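Local coordinates for sensor protein (PDB 3BY9), which probably phosphorylates itself on histidine with ATP as a two-component sensor kinase, and through the sensor domain described here binds C4-dicarboxylates such as succinate, at residues 73-78 and 146-151; 115-120 and 128-133; 35-40 and 61-66; 101-106 and 121-126. All coordinates share one frame; numbering follows the deposited sequence.

In the fold
Contacts 1, 2 and 4 surround one ligand pocket, and contact 3 stands on the far side of the sheet that builds it. Along the chain, contact 3 closes first. Contact 1 then spans both other contacts, and contacts 2 and 4 interleave. Contacts 1 and 2 share the five-stranded antiparallel sheet, where strands 141-150 and 128-138 are neighbours; their centres lie about 9 Å apart. Contact 4, about 9 Å from contact 2 and 11 Å from contact 1 between centres, adds the turn before helix 105-110 and loop 121-126. Contact 3 joins helices 33-38 and 53-70 beside a calcium ion, its centre about 20 Å from that of contact 4. The sheet thus carries the succinate pocket on one face and the calcium-bearing helices on the other.

Contact 1: 73-78 and 146-151; sequences ADTYLI and IVVKMD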
# COMPACT_ATOMS: atom_id res chain seq x y z
N ALA A 73 9.69 6.05 -3.89
CA ALA A 73 10.68 5.34 -3.08
C ALA A 73 11.58 4.53 -3.99
O ALA A 73 12.80 4.64 -3.89
CB ALA A 73 9.99 4.41 -2.08
N ASP A 74 11.01 3.75 -4.91
CA ASP A 74 11.83 2.92 -5.78
C ASP A 74 11.14 2.73 -7.12
O ASP A 74 9.92 2.70 -7.16
CB ASP A 74 11.98 1.51 -5.16
CG ASP A 74 12.49 1.56 -3.72
OD1 ASP A 74 13.73 1.67 -3.52
OD2 ASP A 74 11.65 1.52 -2.80
N THR A 75 11.93 2.55 -8.18
CA THR A 75 11.33 2.32 -9.53
C THR A 75 12.23 1.19 -10.07
O THR A 75 13.43 1.38 -10.16
CB THR A 75 11.43 3.56 -10.42
OG1 THR A 75 10.67 4.65 -9.82
CG2 THR A 75 10.84 3.26 -11.81
N TYR A 76 11.62 0.05 -10.44
CA TYR A 76 12.48 -1.08 -10.77
C TYR A 76 11.85 -1.98 -11.83
O TYR A 76 10.63 -2.10 -11.91
CB TYR A 76 12.83 -1.90 -9.51
CG TYR A 76 11.66 -2.32 -8.64
CD1 TYR A 76 11.29 -3.66 -8.55
CD2 TYR A 76 10.97 -1.37 -7.83
CE1 TYR A 76 10.25 -4.07 -7.66
CE2 TYR A 76 9.96 -1.79 -6.97
CZ TYR A 76 9.61 -3.10 -6.88
OH TYR A 76 8.64 -3.45 -5.97
N LEU A 77 12.74 -2.60 -12.59
CA LEU A 77 12.37 -3.43 -13.75
C LEU A 77 12.59 -4.89 -13.49
O LEU A 77 13.67 -5.28 -13.09
CB LEU A 77 13.25 -2.96 -14.95
CG LEU A 77 13.02 -3.68 -16.27
CD1 LEU A 77 11.65 -3.26 -16.85
CD2 LEU A 77 14.08 -3.20 -17.26
N ILE A 78 11.56 -5.71 -13.76
CA ILE A 78 11.63 -7.14 -13.47
C ILE A 78 11.49 -7.95 -14.75
O ILE A 78 10.66 -7.62 -15.60
CB ILE A 78 10.47 -7.47 -12.52
CG1 ILE A 78 10.49 -6.48 -11.30
CG2 ILE A 78 10.65 -8.85 -11.95
CD1 ILE A 78 9.34 -6.76 -10.32
N ILE A 146 7.35 -3.35 -15.09
CA ILE A 146 7.99 -2.17 -14.47
C ILE A 146 7.11 -1.79 -13.26
O ILE A 146 5.86 -1.84 -13.33
CB ILE A 146 8.11 -1.03 -15.52
CG1 ILE A 146 8.67 0.25 -14.86
CG2 ILE A 146 6.76 -0.64 -16.10
CD1 ILE A 146 10.10 0.11 -14.35
N VAL A 147 7.77 -1.44 -12.14
CA VAL A 147 7.07 -1.16 -10.87
C VAL A 147 7.53 0.15 -10.29
O VAL A 147 8.71 0.49 -10.35
CB VAL A 147 7.44 -2.24 -9.82
CG1 VAL A 147 6.59 -2.02 -8.54
CG2 VAL A 147 7.16 -3.68 -10.38
N VAL A 148 6.58 0.91 -9.77
CA VAL A 148 6.94 2.13 -9.03
C VAL A 148 6.38 1.90 -7.61
O VAL A 148 5.21 1.54 -7.47
CB VAL A 148 6.22 3.34 -9.66
CG1 VAL A 148 6.30 4.58 -8.71
CG2 VAL A 148 6.95 3.74 -10.96
N LYS A 149 7.20 2.11 -6.58
CA LYS A 149 6.77 1.98 -5.19
C LYS A 149 6.79 3.37 -4.57
O LYS A 149 7.80 4.06 -4.64
CB LYS A 149 7.73 1.07 -4.42
CG LYS A 149 7.40 0.94 -2.94
CD LYS A 149 8.53 0.15 -2.22
CE LYS A 149 8.18 0.02 -0.71
NZ LYS A 149 9.34 -0.68 -0.02
N MSE A 150 5.66 3.72 -3.97
CA MSE A 150 5.47 5.04 -3.33
C MSE A 150 5.49 4.88 -1.82
O MSE A 150 4.85 3.99 -1.28
CB MSE A 150 4.08 5.63 -3.75
CG MSE A 150 3.92 7.07 -3.29
SE MSE A 150 1.98 7.51 -3.35
CE MSE A 150 1.45 6.47 -1.77
N ASP A 151 6.23 5.78 -1.15
CA ASP A 151 6.31 5.80 0.31
C ASP A 151 4.94 6.33 0.74
O ASP A 151 4.32 7.12 0.02
CB ASP A 151 7.42 6.79 0.70
CG ASP A 151 7.59 6.93 2.19
OD1 ASP A 151 8.13 5.99 2.83
OD2 ASP A 151 7.20 8.00 2.72
O HOH W 1 11.57 1.07 -0.23
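Y76 keeps CG between its own backbone N and carbonyl carbon (chi1 51°), while V147 sets CG1 anti to its backbone N (chi1 -174°), and with these torsions the phenol crosses the valine that faces it on the adjacent strand. V147 CB lies over one face of the ring, offset toward the rim and 3.8 Å from the centroid of the Y76 ring, a CH-pi contact. Its branches then divide: CG1 of V147 reaches CZ of Y76 at 3.6 Å, whereas CG2 packs against CD1 of I78.

On the same face of the sheet K149, extended through every torsion, runs beside D74, both pointing the same way. D74 OD2 and K149 NZ are 4.2 Å apart, beyond a salt bridge, and a water spans the gap by donating to OD2 and accepting from NZ. The other carboxylate oxygen, OD1 of D74, is held by R94 and N89, while K149 NZ also bonds to Q127 O and to succinate. Y76 OH bonds to Y106 OH.

On the other face T75 and V148 lie side by side, and CD1 of I146 comes within 3.3 Å of the backbone O of Y76. Backbone bonds tie Y76 to V147 in both directions, and K149 N donates to D74 O. At the start of strand 74-79, K149 O accepts from A73 N at 2.8 Å and from D74 N at 3.2 Å, so two residues face one. This is a classic beta bulge, set in an antiparallel pair that includes the central strand, 141-150, of a PAS-like sensor domain whose ligand pocket lies on the Y76 and K149 side.

Contact 2: 115-120 and 128-133; sequences KSQYFA and RGYYYA
Q117 and Y130 meet across a beta hairpin, formed by strands 116-121 and 128-138 at one edge of the sensor domain's antiparallel sheet. The glutamine places CG between its backbone N and carbonyl carbon (chi1 57°), and the extended chain beyond CG brings the amide to the edge of the Y130 ring, their planes nearly perpendicular. Its NE2 is modelled only 2.5 Å from Y130 OH, so short that the details of this hydrogen bond are doubtful. The next tyrosine on that face, Y132, runs alongside Q117, with CE1 3.7 Å from NE2 of the amide, and a water joins Q117 NE2, from which it accepts, to Y132 OH. F119 CB approaches CD1 of Y130 at 3.8 Å.

The opposite face belongs to Y118, Y131, A120, S116 and A133. Y131 has CG beside its backbone N (chi1 -59°), and CE2 touches A120 CB at 3.9 Å; its ring stacks on Y106 and its hydroxyl bonds to succinate. Backbone bonds pair S116 with A133, Y118 with Y131 and A120 with G129. The carbonyl oxygen of Y118, besides accepting from Y131 N at 2.7 Å, sits 3.8 Å above the plane of the Y130 ring, over its centre.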
# COMPACT_ATOMS: atom_id res chain seq x y z
N LYS A 115 -2.44 -3.78 -15.82
CA LYS A 115 -1.86 -2.85 -14.86
C LYS A 115 -2.31 -3.46 -13.53
O LYS A 115 -3.35 -4.13 -13.48
CB LYS A 115 -2.44 -1.44 -15.00
CG LYS A 115 -3.92 -1.32 -14.89
CD LYS A 115 -4.34 0.13 -15.17
CE LYS A 115 -5.85 0.30 -15.01
NZ LYS A 115 -6.32 -0.10 -13.64
N SER A 116 -1.54 -3.29 -12.47
CA SER A 116 -1.99 -3.80 -11.19
C SER A 116 -1.49 -2.84 -10.13
O SER A 116 -0.64 -1.98 -10.39
CB SER A 116 -1.45 -5.23 -10.90
OG SER A 116 -0.05 -5.21 -10.74
N GLN A 117 -2.10 -2.93 -8.94
CA GLN A 117 -1.64 -2.10 -7.83
C GLN A 117 -1.71 -2.95 -6.56
O GLN A 117 -2.49 -3.93 -6.49
CB GLN A 117 -2.47 -0.83 -7.71
CG GLN A 117 -3.96 -1.07 -7.54
CD GLN A 117 -4.74 0.22 -7.81
OE1 GLN A 117 -5.44 0.38 -8.84
NE2 GLN A 117 -4.58 1.18 -6.92
N TYR A 118 -0.93 -2.57 -5.54
CA TYR A 118 -0.86 -3.41 -4.36
C TYR A 118 -0.24 -2.62 -3.22
O TYR A 118 0.39 -1.61 -3.47
CB TYR A 118 0.10 -4.58 -4.67
CG TYR A 118 0.11 -5.72 -3.64
CD1 TYR A 118 -1.07 -6.46 -3.38
CD2 TYR A 118 1.29 -6.08 -3.00
CE1 TYR A 118 -1.06 -7.53 -2.49
CE2 TYR A 118 1.32 -7.17 -2.10
CZ TYR A 118 0.14 -7.88 -1.87
OH TYR A 118 0.19 -8.98 -1.05
N PHE A 119 -0.44 -3.04 -1.97
CA PHE A 119 0.25 -2.34 -0.87
C PHE A 119 0.85 -3.45 -0.01
O PHE A 119 0.29 -4.55 0.05
CB PHE A 119 -0.71 -1.42 -0.05
CG PHE A 119 -1.96 -2.11 0.43
CD1 PHE A 119 -1.96 -2.83 1.62
CD2 PHE A 119 -3.12 -2.06 -0.32
CE1 PHE A 119 -3.13 -3.50 2.05
CE2 PHE A 119 -4.28 -2.72 0.11
CZ PHE A 119 -4.27 -3.44 1.30
N ALA A 120 1.99 -3.18 0.61
CA ALA A 120 2.64 -4.20 1.38
C ALA A 120 3.77 -3.64 2.21
O ALA A 120 4.18 -2.49 2.03
CB ALA A 120 3.27 -5.23 0.42
N ARG A 128 7.03 0.11 4.30
CA ARG A 128 5.73 -0.07 3.62
C ARG A 128 5.71 0.75 2.31
O ARG A 128 6.38 1.78 2.19
CB ARG A 128 4.59 0.50 4.48
CG ARG A 128 4.27 -0.28 5.76
CD ARG A 128 3.24 0.49 6.60
NE ARG A 128 3.85 1.72 7.13
CZ ARG A 128 3.18 2.83 7.43
NH1 ARG A 128 1.86 2.90 7.27
NH2 ARG A 128 3.84 3.92 7.84
N GLY A 129 4.89 0.32 1.36
CA GLY A 129 4.74 1.07 0.15
C GLY A 129 3.44 0.77 -0.55
O GLY A 129 2.73 -0.20 -0.21
N TYR A 130 3.09 1.65 -1.49
CA TYR A 130 1.96 1.39 -2.36
C TYR A 130 2.68 1.13 -3.71
O TYR A 130 3.48 1.95 -4.16
CB TYR A 130 1.07 2.61 -2.50
CG TYR A 130 -0.28 2.22 -3.03
CD1 TYR A 130 -1.25 1.71 -2.19
CD2 TYR A 130 -0.53 2.23 -4.41
CE1 TYR A 130 -2.46 1.21 -2.68
CE2 TYR A 130 -1.72 1.74 -4.91
CZ TYR A 130 -2.68 1.23 -4.06
OH TYR A 130 -3.83 0.66 -4.59
N TYR A 131 2.32 0.04 -4.38
CA TYR A 131 2.99 -0.36 -5.60
C TYR A 131 2.11 -0.31 -6.82
O TYR A 131 0.96 -0.77 -6.76
CB TYR A 131 3.48 -1.83 -5.47
CG TYR A 131 4.44 -2.10 -4.32
CD1 TYR A 131 5.78 -2.35 -4.54
CD2 TYR A 131 3.98 -2.19 -2.99
CE1 TYR A 131 6.67 -2.68 -3.50
CE2 TYR A 131 4.86 -2.52 -1.95
CZ TYR A 131 6.17 -2.76 -2.20
OH TYR A 131 7.04 -3.05 -1.18
N TYR A 132 2.63 0.28 -7.91
CA TYR A 132 1.91 0.27 -9.20
C TYR A 132 2.80 -0.52 -10.17
O TYR A 132 4.01 -0.27 -10.26
CB TYR A 132 1.73 1.68 -9.74
CG TYR A 132 0.63 2.43 -9.02
CD1 TYR A 132 -0.71 2.13 -9.28
CD2 TYR A 132 0.94 3.41 -8.11
CE1 TYR A 132 -1.74 2.83 -8.63
CE2 TYR A 132 -0.06 4.13 -7.45
CZ TYR A 132 -1.37 3.84 -7.72
OH TYR A 132 -2.34 4.59 -7.11
N ALA A 133 2.20 -1.43 -10.94
CA ALA A 133 3.01 -2.23 -11.87
C ALA A 133 2.33 -2.27 -13.23
O ALA A 133 1.10 -2.07 -13.36
CB ALA A 133 3.15 -3.67 -11.30
O HOH W 2 -5.00 3.83 -7.75

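Contact 3: 35-40 and 61-66; sequences HLISKD and RYLEQV. With CA (calcium ion), chain C.
D40 OD2 accepts a short hydrogen bond from the hydroxyl of Y62, with OH and OD2 2.5 Å apart, and the phenol oxygen lies nearly along the C-O axis of OD2. The carboxylate is gripped from two quarters, because its other oxygen, OD1 of D40, binds the calcium ion at 2.3 Å. Metal and phenol together fix the rotation of the group, and both would be expected to stabilise its negative charge. The two side chains cross at about a right angle, with carboxylate and ring planes 47° apart. Y62 gets there by holding CG anti to its backbone N (chi1 174°), while CG2 of V66, one helical turn later, lies over one face of the ring, offset toward the rim.

The calcium is also bound by the backbone O of L36 at 2.4 Å and by two waters. One of these waters is itself anchored, donating to H35 O and accepting from K39 N, so 35-40 supplies two direct protein ligands and positions one of the waters. H35 O receives S38 N and S38 OG as well, both from the same face of its plane.

Beside the polar bridge the contact is apolar. I37 and Y62 run past one another, pointing opposite ways, with I37 CG2 3.8 Å from Y62 OH; CD1 of I37 meets CD2 of L63 at 4.1 Å and, more loosely, CG1 of V66. Helices 33-38 and 53-70 are thereby joined with L43 of helix 41-48 against the sheet, where I37 and L63 both rest on I146 of strand 141-150 and T75 of strand 74-79.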
# COMPACT_ATOMS: atom_id res chain seq x y z
N HIS A 35 3.06 2.87 -16.76
CA HIS A 35 2.67 2.80 -18.18
C HIS A 35 3.54 3.80 -18.97
O HIS A 35 4.08 3.46 -20.03
CB HIS A 35 1.18 3.14 -18.35
CG HIS A 35 0.68 3.06 -19.77
ND1 HIS A 35 -0.45 3.71 -20.20
CD2 HIS A 35 1.15 2.36 -20.85
CE1 HIS A 35 -0.66 3.41 -21.48
NE2 HIS A 35 0.29 2.60 -21.89
N LEU A 36 3.73 5.01 -18.42
CA LEU A 36 4.50 6.05 -19.10
C LEU A 36 5.87 5.59 -19.55
O LEU A 36 6.26 5.87 -20.70
CB LEU A 36 4.63 7.29 -18.17
CG LEU A 36 5.69 8.33 -18.59
CD1 LEU A 36 5.26 8.96 -19.90
CD2 LEU A 36 5.85 9.41 -17.54
N ILE A 37 6.59 4.88 -18.68
CA ILE A 37 7.94 4.49 -19.04
C ILE A 37 8.08 3.08 -19.53
O ILE A 37 9.16 2.69 -20.01
CB ILE A 37 8.96 4.67 -17.86
CG1 ILE A 37 8.59 3.79 -16.65
CG2 ILE A 37 8.94 6.16 -17.37
CD1 ILE A 37 9.66 3.79 -15.53
N SER A 38 6.99 2.32 -19.47
CA SER A 38 7.07 0.89 -19.75
C SER A 38 7.69 0.49 -21.07
O SER A 38 8.47 -0.49 -21.12
CB SER A 38 5.68 0.24 -19.62
OG SER A 38 4.79 0.72 -20.61
N LYS A 39 7.36 1.22 -22.13
CA LYS A 39 7.91 0.83 -23.46
C LYS A 39 9.17 1.62 -23.83
O LYS A 39 9.69 1.50 -24.95
CB LYS A 39 6.83 1.04 -24.55
CG LYS A 39 5.79 -0.08 -24.53
CD LYS A 39 4.76 0.00 -25.67
CE LYS A 39 5.38 -0.03 -27.08
NZ LYS A 39 6.19 -1.25 -27.38
N ASP A 40 9.66 2.41 -22.90
CA ASP A 40 10.83 3.23 -23.20
C ASP A 40 12.01 2.37 -23.60
O ASP A 40 12.26 1.29 -23.01
CB ASP A 40 11.24 4.07 -21.97
CG ASP A 40 10.22 5.16 -21.66
OD1 ASP A 40 9.17 5.20 -22.35
OD2 ASP A 40 10.49 5.99 -20.75
N ARG A 61 20.68 3.81 -14.33
CA ARG A 61 20.81 5.26 -14.19
C ARG A 61 19.57 5.98 -14.66
O ARG A 61 19.17 6.98 -14.08
CB ARG A 61 22.06 5.74 -14.94
CG ARG A 61 23.33 5.18 -14.18
CD ARG A 61 24.66 5.54 -14.87
NE ARG A 61 25.82 5.08 -14.08
CZ ARG A 61 26.31 5.71 -13.02
NH1 ARG A 61 25.78 6.85 -12.59
NH2 ARG A 61 27.36 5.19 -12.39
N TYR A 62 18.91 5.41 -15.69
CA TYR A 62 17.66 6.04 -16.18
C TYR A 62 16.57 5.88 -15.13
O TYR A 62 15.86 6.85 -14.82
CB TYR A 62 17.23 5.38 -17.50
CG TYR A 62 15.89 5.86 -17.99
CD1 TYR A 62 15.68 7.20 -18.26
CD2 TYR A 62 14.84 4.96 -18.18
CE1 TYR A 62 14.42 7.68 -18.72
CE2 TYR A 62 13.59 5.41 -18.66
CZ TYR A 62 13.38 6.76 -18.91
OH TYR A 62 12.12 7.22 -19.26
N LEU A 63 16.42 4.68 -14.56
CA LEU A 63 15.35 4.48 -13.57
C LEU A 63 15.64 5.35 -12.33
O LEU A 63 14.73 5.84 -11.65
CB LEU A 63 15.25 2.99 -13.16
CG LEU A 63 14.79 2.06 -14.33
CD1 LEU A 63 14.79 0.59 -13.83
CD2 LEU A 63 13.45 2.46 -14.85
N GLU A 64 16.92 5.55 -12.03
CA GLU A 64 17.26 6.39 -10.89
C GLU A 64 16.79 7.84 -11.15
O GLU A 64 16.30 8.50 -10.24
CB GLU A 64 18.78 6.30 -10.66
CG GLU A 64 19.26 7.07 -9.44
CD GLU A 64 20.78 6.96 -9.25
OE1 GLU A 64 21.53 6.43 -10.13
OE2 GLU A 64 21.23 7.42 -8.17
N GLN A 65 16.96 8.31 -12.40
CA GLN A 65 16.54 9.65 -12.81
C GLN A 65 15.03 9.76 -12.75
O GLN A 65 14.49 10.73 -12.25
CB GLN A 65 17.07 9.94 -14.24
CG GLN A 65 18.54 10.20 -14.22
CD GLN A 65 19.22 10.07 -15.57
OE1 GLN A 65 20.41 10.41 -15.72
NE2 GLN A 65 18.50 9.57 -16.56
N VAL A 66 14.34 8.76 -13.29
CA VAL A 66 12.88 8.80 -13.24
C VAL A 66 12.40 8.85 -11.80
O VAL A 66 11.53 9.65 -11.44
CB VAL A 66 12.28 7.53 -13.90
CG1 VAL A 66 10.76 7.45 -13.61
CG2 VAL A 66 12.56 7.57 -15.43
CA CA C . 6.94 5.59 -22.95
O HOH W 3 5.54 3.65 -22.40
O HOH W 4 7.70 7.97 -23.11

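Contact 4: 101-106 and 121-126; sequences FAWRPY and LGSTSG. With SIN (succinic acid), chain E.
The dicarboxylate pocket of the sensor domain is lined here by the turn leading into helix 105-110 and by loop 121-126, and R104 bridges them by reaching L121 while holding succinate. R104 NH2 donates to L121 O at 2.8 Å, from a position well above the carbonyl plane. The same nitrogen binds succinate O4 at 2.9 Å, and NE of R104 takes O3 at 2.8 Å, so one edge of the guanidinium grips a whole carboxylate. Y106 OH shares O3 in a very short bond, modelled at 2.5 Å, a length to be read with care; this hydroxyl also bonds to Y76 OH. The indole of W103 lies against one guanidinium face, its CH2 over the centre.

From loop 121-126, S123 N meets succinate O4 almost perfectly straight (179°). At the far carboxylate, O2 is gripped by the backbone N of T124, by S125 N at 2.8 Å and by S125 OG at 2.6 Å; Y131 OH and K149 NZ hold its other oxygen, O1. Between the two carboxylates F101 lays one ring face over succinate C3, with CE1 3.6 Å from that carbon, while its rim meets S123 OG and T124 OG1. Basic side chains at both ends, R104 and K149, and hydrogen bonds to every ligand oxygen are consistent with a pocket that selects a dicarboxylate, probably as the dianion, its carboxylates set apart by a short apolar spacer.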
# COMPACT_ATOMS: atom_id res chain seq x y z
N PHE A 101 10.66 -11.36 -7.34
CA PHE A 101 9.37 -11.00 -6.73
C PHE A 101 8.19 -11.68 -7.43
O PHE A 101 7.09 -11.14 -7.45
CB PHE A 101 9.20 -9.48 -6.78
CG PHE A 101 10.26 -8.75 -5.97
CD1 PHE A 101 10.36 -8.96 -4.61
CD2 PHE A 101 11.19 -7.92 -6.58
CE1 PHE A 101 11.40 -8.36 -3.83
CE2 PHE A 101 12.23 -7.29 -5.82
CZ PHE A 101 12.33 -7.53 -4.44
N ALA A 102 8.45 -12.86 -8.01
CA ALA A 102 7.34 -13.55 -8.73
C ALA A 102 6.24 -13.90 -7.76
O ALA A 102 5.10 -14.10 -8.17
CB ALA A 102 7.85 -14.85 -9.40
N TRP A 103 6.58 -13.99 -6.47
CA TRP A 103 5.62 -14.31 -5.42
C TRP A 103 4.72 -13.12 -5.04
O TRP A 103 3.68 -13.29 -4.32
CB TRP A 103 6.40 -14.82 -4.17
CG TRP A 103 7.42 -13.85 -3.65
CD1 TRP A 103 8.75 -13.72 -4.08
CD2 TRP A 103 7.23 -12.84 -2.64
NE1 TRP A 103 9.35 -12.66 -3.38
CE2 TRP A 103 8.45 -12.12 -2.50
CE3 TRP A 103 6.14 -12.47 -1.83
CZ2 TRP A 103 8.60 -11.06 -1.59
CZ3 TRP A 103 6.30 -11.41 -0.92
CH2 TRP A 103 7.52 -10.72 -0.82
N ARG A 104 5.05 -11.92 -5.53
CA ARG A 104 4.22 -10.76 -5.20
C ARG A 104 3.05 -10.62 -6.16
O ARG A 104 3.21 -10.74 -7.37
CB ARG A 104 5.00 -9.46 -5.31
CG ARG A 104 5.84 -9.16 -4.12
CD ARG A 104 4.98 -8.76 -2.88
NE ARG A 104 5.81 -7.98 -1.93
CZ ARG A 104 5.60 -7.91 -0.62
NH1 ARG A 104 4.59 -8.57 -0.05
NH2 ARG A 104 6.48 -7.26 0.16
N PRO A 105 1.88 -10.29 -5.64
CA PRO A 105 0.72 -10.14 -6.55
C PRO A 105 0.93 -9.11 -7.65
O PRO A 105 0.45 -9.29 -8.76
CB PRO A 105 -0.39 -9.71 -5.60
CG PRO A 105 -0.08 -10.54 -4.35
CD PRO A 105 1.45 -10.35 -4.22
N TYR A 106 1.62 -8.00 -7.36
CA TYR A 106 1.76 -7.03 -8.43
C TYR A 106 2.55 -7.59 -9.61
O TYR A 106 2.31 -7.17 -10.75
CB TYR A 106 2.34 -5.69 -7.91
CG TYR A 106 3.74 -5.79 -7.31
CD1 TYR A 106 4.88 -5.95 -8.13
CD2 TYR A 106 3.93 -5.69 -5.92
CE1 TYR A 106 6.19 -6.01 -7.57
CE2 TYR A 106 5.23 -5.76 -5.37
CZ TYR A 106 6.35 -5.92 -6.20
OH TYR A 106 7.63 -6.03 -5.66
N LEU A 121 4.28 -4.52 3.08
CA LEU A 121 5.51 -4.21 3.83
C LEU A 121 6.64 -4.74 2.95
O LEU A 121 6.66 -5.93 2.63
CB LEU A 121 5.51 -4.94 5.19
CG LEU A 121 6.86 -4.82 5.94
CD1 LEU A 121 7.15 -3.37 6.34
CD2 LEU A 121 6.77 -5.65 7.23
N GLY A 122 7.54 -3.86 2.51
CA GLY A 122 8.63 -4.23 1.62
C GLY A 122 9.59 -5.27 2.17
O GLY A 122 10.12 -5.11 3.27
N SER A 123 9.87 -6.29 1.36
CA SER A 123 10.71 -7.40 1.78
C SER A 123 12.20 -7.13 1.84
O SER A 123 12.90 -7.75 2.64
CB SER A 123 10.48 -8.61 0.88
OG SER A 123 11.00 -8.35 -0.40
N THR A 124 12.69 -6.24 1.01
CA THR A 124 14.13 -5.98 1.01
C THR A 124 14.39 -4.74 1.81
O THR A 124 15.36 -4.67 2.60
CB THR A 124 14.64 -5.78 -0.43
OG1 THR A 124 14.39 -6.97 -1.21
CG2 THR A 124 16.15 -5.49 -0.43
N SER A 125 13.52 -3.75 1.62
CA SER A 125 13.63 -2.46 2.29
C SER A 125 13.13 -2.44 3.75
O SER A 125 13.63 -1.69 4.58
CB SER A 125 12.79 -1.45 1.50
OG SER A 125 11.41 -1.82 1.59
N GLY A 126 12.12 -3.25 4.05
CA GLY A 126 11.52 -3.20 5.38
C GLY A 126 10.62 -1.97 5.52
O GLY A 126 10.19 -1.57 6.64
C1 SIN E . 10.70 -3.86 -1.22
O1 SIN E . 9.72 -3.06 -1.40
O2 SIN E . 11.44 -3.77 -0.20
C2 SIN E . 11.02 -4.96 -2.24
C3 SIN E . 9.83 -5.24 -3.18
C4 SIN E . 8.71 -6.01 -2.51
O3 SIN E . 7.67 -6.28 -3.20
O4 SIN E . 8.81 -6.34 -1.29